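Local coordinates for protein beta-fructofuranosidase (Bifidobacterium adolescentis, PDB 6NOB) that probably hydrolyses terminal beta-fructofuranoside bonds, as in sucrose, as a member of glycoside hydrolase family 32, at residues 121-133 against 144-158. Numbering follows the deposited sequence.
Sequences HFEPFARWMNDPN and LFFQLNPYGFGWDNM. With PEG (di(hydroxyethyl)ether), chain G.
The indole of Trp128 lies against the backbone of Gly154 and Trp155, and Trp155 CA is 3.8 Å from the centroid of the Trp128 five-membered ring, almost on the ring normal. A chi1 of 166°, which sets CG opposite the backbone N, carries the ring along this loop, and its broad face suits a flat run of peptide, with Gly154 C and Trp155 N over one side. Trp128 NE1 donates to Asn130 OD1 (2.6 Å), which helps to fix the Asn130 amide with ND2 directed to Asp131 OD1 and to O1 of a bound di(hydroxyethyl)ether. Were this indole cut back to an alanine, Asn130 OD1 would probably lose its donor, leaving the amide less firmly held and a gap beside Gly154 and Trp155. Strands 127-133 and 144-149 form an antiparallel hairpin, part of the first blade of the five-bladed beta-propeller of family 32; a beta bulge between Met129 and Pro132 shifts the register by one residue. The Trp-Met-Asn-Asp-Pro-Asn run matches the family's sucrose-binding box, in which the aspartate is the nucleophile, so Asp131 probably has that role; its OD2 also bonds to Ser196. Gln147, across the bulge, is long enough to serve two sites: NE2 donates to Asn133 OD1 at 3.0 Å, the amide planes 61° apart, while OE1 accepts from the ligand's O1 at 2.8 Å. Trp155 NE1 donates to the same O1, 3.1 Å away in a nearly straight bond. Held also by Asn130 ND2, the polyether lies with C4 beside Asp131 OD2, a place consistent with the substrate site. The face bearing Met129, Pro132, Phe146 and Leu148 is largely apolar. There Met129 SD rests over the Phe146 ring, 3.8 Å from its centroid, a Met-aromatic contact suited to a flexible thioether, while Phe122, from the loop before the strand, takes Leu144 CD2 over one face, its centroid 4.1 Å from that methyl.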
# COMPACT_ATOMS: atom_id res chain seq x y z
N HIS A 121 -1.93 -4.08 11.94
CA HIS A 121 -1.77 -3.46 10.63
C HIS A 121 -3.14 -3.17 10.04
O HIS A 121 -4.12 -3.87 10.32
CB HIS A 121 -0.97 -4.35 9.68
CG HIS A 121 0.46 -4.54 10.09
ND1 HIS A 121 0.82 -5.29 11.19
CD2 HIS A 121 1.61 -4.09 9.54
CE1 HIS A 121 2.14 -5.29 11.30
NE2 HIS A 121 2.64 -4.57 10.32
N PHE A 122 -3.22 -2.12 9.23
CA PHE A 122 -4.50 -1.77 8.62
C PHE A 122 -4.89 -2.81 7.58
O PHE A 122 -4.08 -3.20 6.73
CB PHE A 122 -4.46 -0.39 7.97
CG PHE A 122 -5.77 -0.02 7.32
CD1 PHE A 122 -6.80 0.51 8.07
CD2 PHE A 122 -5.97 -0.23 5.96
CE1 PHE A 122 -8.02 0.83 7.48
CE2 PHE A 122 -7.18 0.09 5.37
CZ PHE A 122 -8.20 0.63 6.13
N GLU A 123 -6.14 -3.26 7.65
CA GLU A 123 -6.76 -4.13 6.67
C GLU A 123 -8.20 -3.68 6.49
O GLU A 123 -8.80 -3.15 7.43
CB GLU A 123 -6.74 -5.61 7.10
CG GLU A 123 -5.37 -6.17 7.44
CD GLU A 123 -5.45 -7.58 8.01
OE1 GLU A 123 -6.57 -8.13 8.06
OE2 GLU A 123 -4.40 -8.13 8.41
N PRO A 124 -8.77 -3.85 5.31
CA PRO A 124 -10.20 -3.60 5.14
C PRO A 124 -11.02 -4.66 5.86
O PRO A 124 -10.49 -5.67 6.34
CB PRO A 124 -10.41 -3.66 3.62
CG PRO A 124 -9.31 -4.56 3.15
CD PRO A 124 -8.14 -4.28 4.05
N PHE A 125 -12.33 -4.42 5.95
CA PHE A 125 -13.23 -5.39 6.56
C PHE A 125 -13.05 -6.76 5.93
O PHE A 125 -12.90 -7.77 6.62
CB PHE A 125 -14.68 -4.93 6.42
CG PHE A 125 -15.00 -3.67 7.17
CD1 PHE A 125 -14.74 -3.57 8.53
CD2 PHE A 125 -15.57 -2.59 6.52
CE1 PHE A 125 -15.04 -2.41 9.22
CE2 PHE A 125 -15.87 -1.43 7.20
CZ PHE A 125 -15.61 -1.34 8.55
N ALA A 126 -13.05 -6.81 4.60
CA ALA A 126 -12.88 -8.03 3.83
C ALA A 126 -12.51 -7.64 2.41
O ALA A 126 -12.27 -6.46 2.12
CB ALA A 126 -14.16 -8.88 3.88
N ARG A 127 -12.48 -8.63 1.51
CA ARG A 127 -12.19 -8.43 0.09
C ARG A 127 -10.76 -7.95 -0.13
O ARG A 127 -9.89 -8.15 0.73
CB ARG A 127 -13.20 -7.46 -0.53
CG ARG A 127 -14.66 -7.73 -0.15
CD ARG A 127 -15.20 -9.04 -0.74
NE ARG A 127 -14.98 -10.19 0.13
CZ ARG A 127 -15.78 -10.54 1.13
NH1 ARG A 127 -16.87 -9.83 1.40
NH2 ARG A 127 -15.50 -11.61 1.87
N TRP A 128 -10.50 -7.32 -1.28
CA TRP A 128 -9.14 -7.06 -1.75
C TRP A 128 -8.75 -5.60 -1.57
O TRP A 128 -9.56 -4.69 -1.80
CB TRP A 128 -9.00 -7.44 -3.23
CG TRP A 128 -7.76 -6.91 -3.90
CD1 TRP A 128 -7.58 -5.65 -4.41
CD2 TRP A 128 -6.55 -7.63 -4.17
NE1 TRP A 128 -6.32 -5.54 -4.95
CE2 TRP A 128 -5.67 -6.74 -4.82
CE3 TRP A 128 -6.12 -8.93 -3.91
CZ2 TRP A 128 -4.39 -7.11 -5.22
CZ3 TRP A 128 -4.85 -9.30 -4.31
CH2 TRP A 128 -4.00 -8.40 -4.96
N MET A 129 -7.48 -5.38 -1.22
CA MET A 129 -6.90 -4.04 -1.13
C MET A 129 -5.44 -4.10 -1.57
O MET A 129 -4.73 -5.05 -1.24
CB MET A 129 -6.98 -3.50 0.31
CG MET A 129 -6.13 -2.26 0.55
SD MET A 129 -6.11 -1.72 2.27
CE MET A 129 -4.97 -2.90 3.00
N ASN A 130 -5.00 -3.09 -2.33
CA ASN A 130 -3.56 -2.93 -2.53
C ASN A 130 -3.06 -1.53 -2.19
O ASN A 130 -3.05 -1.15 -1.01
CB ASN A 130 -3.12 -3.35 -3.96
CG ASN A 130 -4.05 -2.86 -5.06
OD1 ASN A 130 -5.22 -3.22 -5.11
ND2 ASN A 130 -3.49 -2.08 -5.98
N ASP A 131 -2.65 -0.74 -3.19
CA ASP A 131 -1.79 0.42 -2.96
C ASP A 131 -2.42 1.41 -1.99
O ASP A 131 -3.63 1.67 -2.06
CB ASP A 131 -1.52 1.15 -4.28
CG ASP A 131 -0.91 0.27 -5.34
OD1 ASP A 131 -0.87 -0.96 -5.17
OD2 ASP A 131 -0.48 0.84 -6.36
N PRO A 132 -1.64 2.02 -1.10
CA PRO A 132 -2.12 3.20 -0.37
C PRO A 132 -2.14 4.42 -1.27
O PRO A 132 -1.23 4.63 -2.08
CB PRO A 132 -1.10 3.35 0.77
CG PRO A 132 0.16 2.79 0.19
CD PRO A 132 -0.26 1.66 -0.71
N ASN A 133 -3.18 5.24 -1.12
CA ASN A 133 -3.37 6.41 -1.97
C ASN A 133 -3.70 7.64 -1.13
O ASN A 133 -4.15 7.54 0.02
CB ASN A 133 -4.51 6.20 -2.99
CG ASN A 133 -4.30 4.97 -3.86
OD1 ASN A 133 -5.26 4.31 -4.25
ND2 ASN A 133 -3.05 4.67 -4.17
N LEU A 144 -5.99 7.99 4.90
CA LEU A 144 -5.46 6.85 4.16
C LEU A 144 -6.52 6.39 3.16
O LEU A 144 -7.57 5.88 3.55
CB LEU A 144 -5.09 5.71 5.12
CG LEU A 144 -4.78 4.35 4.51
CD1 LEU A 144 -3.59 4.44 3.56
CD2 LEU A 144 -4.52 3.34 5.61
N PHE A 145 -6.24 6.60 1.88
CA PHE A 145 -7.01 5.99 0.81
C PHE A 145 -6.28 4.75 0.32
O PHE A 145 -5.08 4.57 0.58
CB PHE A 145 -7.24 6.96 -0.35
CG PHE A 145 -7.93 8.25 0.06
CD1 PHE A 145 -7.20 9.31 0.56
CD2 PHE A 145 -9.30 8.39 -0.08
CE1 PHE A 145 -7.83 10.49 0.92
CE2 PHE A 145 -9.93 9.57 0.28
CZ PHE A 145 -9.20 10.62 0.78
N PHE A 146 -7.00 3.88 -0.38
CA PHE A 146 -6.35 2.66 -0.85
C PHE A 146 -7.10 2.05 -2.02
O PHE A 146 -8.33 2.12 -2.10
CB PHE A 146 -6.20 1.63 0.28
CG PHE A 146 -7.47 1.34 1.02
CD1 PHE A 146 -7.82 2.06 2.15
CD2 PHE A 146 -8.31 0.31 0.61
CE1 PHE A 146 -8.98 1.79 2.85
CE2 PHE A 146 -9.48 0.03 1.30
CZ PHE A 146 -9.82 0.77 2.42
N GLN A 147 -6.32 1.45 -2.92
CA GLN A 147 -6.87 0.64 -3.99
C GLN A 147 -7.71 -0.50 -3.41
O GLN A 147 -7.27 -1.19 -2.49
CB GLN A 147 -5.73 0.08 -4.84
CG GLN A 147 -4.95 1.13 -5.61
CD GLN A 147 -5.74 1.71 -6.77
OE1 GLN A 147 -5.74 1.16 -7.86
NE2 GLN A 147 -6.41 2.83 -6.53
N LEU A 148 -8.90 -0.70 -3.96
CA LEU A 148 -9.87 -1.59 -3.35
C LEU A 148 -10.72 -2.29 -4.41
O LEU A 148 -11.14 -1.66 -5.38
CB LEU A 148 -10.79 -0.82 -2.39
CG LEU A 148 -12.11 -1.47 -1.97
CD1 LEU A 148 -11.89 -2.58 -0.95
CD2 LEU A 148 -13.08 -0.42 -1.43
N ASN A 149 -10.95 -3.58 -4.21
CA ASN A 149 -11.96 -4.32 -4.97
C ASN A 149 -12.94 -4.93 -3.98
O ASN A 149 -12.61 -5.91 -3.29
CB ASN A 149 -11.32 -5.42 -5.82
CG ASN A 149 -12.35 -6.44 -6.32
OD1 ASN A 149 -13.48 -6.09 -6.65
ND2 ASN A 149 -11.95 -7.71 -6.36
N PRO A 150 -14.16 -4.40 -3.87
CA PRO A 150 -15.12 -4.91 -2.89
C PRO A 150 -15.89 -6.15 -3.33
O PRO A 150 -16.79 -6.58 -2.60
CB PRO A 150 -16.08 -3.73 -2.70
CG PRO A 150 -16.09 -3.07 -4.04
CD PRO A 150 -14.70 -3.24 -4.61
N TYR A 151 -15.56 -6.75 -4.48
CA TYR A 151 -16.35 -7.85 -5.01
C TYR A 151 -15.67 -9.21 -4.91
O TYR A 151 -16.31 -10.21 -5.24
CB TYR A 151 -16.70 -7.58 -6.48
CG TYR A 151 -17.64 -6.41 -6.67
CD1 TYR A 151 -19.01 -6.56 -6.50
CD2 TYR A 151 -17.15 -5.15 -7.01
CE1 TYR A 151 -19.87 -5.50 -6.67
CE2 TYR A 151 -18.00 -4.08 -7.18
CZ TYR A 151 -19.36 -4.26 -7.01
OH TYR A 151 -20.21 -3.19 -7.17
N GLY A 152 -14.43 -9.28 -4.47
CA GLY A 152 -13.75 -10.56 -4.45
C GLY A 152 -12.45 -10.52 -3.68
O GLY A 152 -12.10 -9.50 -3.07
N PHE A 153 -11.75 -11.65 -3.72
CA PHE A 153 -10.50 -11.83 -2.99
C PHE A 153 -9.27 -11.44 -3.79
O PHE A 153 -8.19 -11.27 -3.21
CB PHE A 153 -10.38 -13.29 -2.54
CG PHE A 153 -9.43 -13.50 -1.39
CD1 PHE A 153 -9.79 -13.14 -0.10
CD2 PHE A 153 -8.18 -14.08 -1.60
CE1 PHE A 153 -8.92 -13.35 0.96
CE2 PHE A 153 -7.31 -14.28 -0.55
CZ PHE A 153 -7.68 -13.91 0.73
N GLY A 154 -9.39 -11.31 -5.11
CA GLY A 154 -8.29 -10.91 -5.96
C GLY A 154 -8.46 -9.49 -6.48
O GLY A 154 -9.42 -8.79 -6.17
N TRP A 155 -7.49 -9.09 -7.30
CA TRP A 155 -7.56 -7.78 -7.93
C TRP A 155 -8.69 -7.74 -8.95
O TRP A 155 -8.98 -8.74 -9.61
CB TRP A 155 -6.22 -7.45 -8.60
CG TRP A 155 -6.15 -6.05 -9.15
CD1 TRP A 155 -5.64 -4.94 -8.53
CD2 TRP A 155 -6.63 -5.61 -10.43
NE1 TRP A 155 -5.77 -3.84 -9.34
CE2 TRP A 155 -6.37 -4.23 -10.52
CE3 TRP A 155 -7.24 -6.26 -11.51
CZ2 TRP A 155 -6.70 -3.48 -11.64
CZ3 TRP A 155 -7.58 -5.51 -12.62
CH2 TRP A 155 -7.31 -4.14 -12.68
N ASP A 156 -9.33 -6.58 -9.07
CA ASP A 156 -10.40 -6.38 -10.04
C ASP A 156 -10.53 -4.88 -10.29
O ASP A 156 -9.65 -4.10 -9.91
CB ASP A 156 -11.72 -6.99 -9.55
CG ASP A 156 -12.61 -7.45 -10.69
OD1 ASP A 156 -12.45 -6.95 -11.82
OD2 ASP A 156 -13.48 -8.31 -10.44
N ASN A 157 -11.62 -4.47 -10.94
CA ASN A 157 -11.84 -3.06 -11.26
C ASN A 157 -11.71 -2.20 -10.01
O ASN A 157 -12.35 -2.47 -8.99
CB ASN A 157 -13.21 -2.88 -11.91
CG ASN A 157 -13.27 -3.46 -13.32
OD1 ASN A 157 -12.39 -3.23 -14.14
ND2 ASN A 157 -14.33 -4.22 -13.60
N MET A 158 -10.89 -1.16 -10.11
CA MET A 158 -10.32 -0.53 -8.93
C MET A 158 -11.21 0.58 -8.38
O MET A 158 -11.65 1.47 -9.12
CB MET A 158 -8.93 0.02 -9.26
CG MET A 158 -7.83 -1.01 -9.05
SD MET A 158 -7.63 -1.41 -7.30
CE MET A 158 -8.39 -3.03 -7.19
C1 PEG G . -3.69 -0.97 -9.65
O1 PEG G . -4.46 -1.19 -8.50
C2 PEG G . -2.95 0.36 -9.49
O2 PEG G . -1.62 0.18 -9.88
C3 PEG G . -0.89 -0.66 -9.03
C4 PEG G . 0.56 -0.18 -9.01
O4 PEG G . 0.60 1.10 -9.56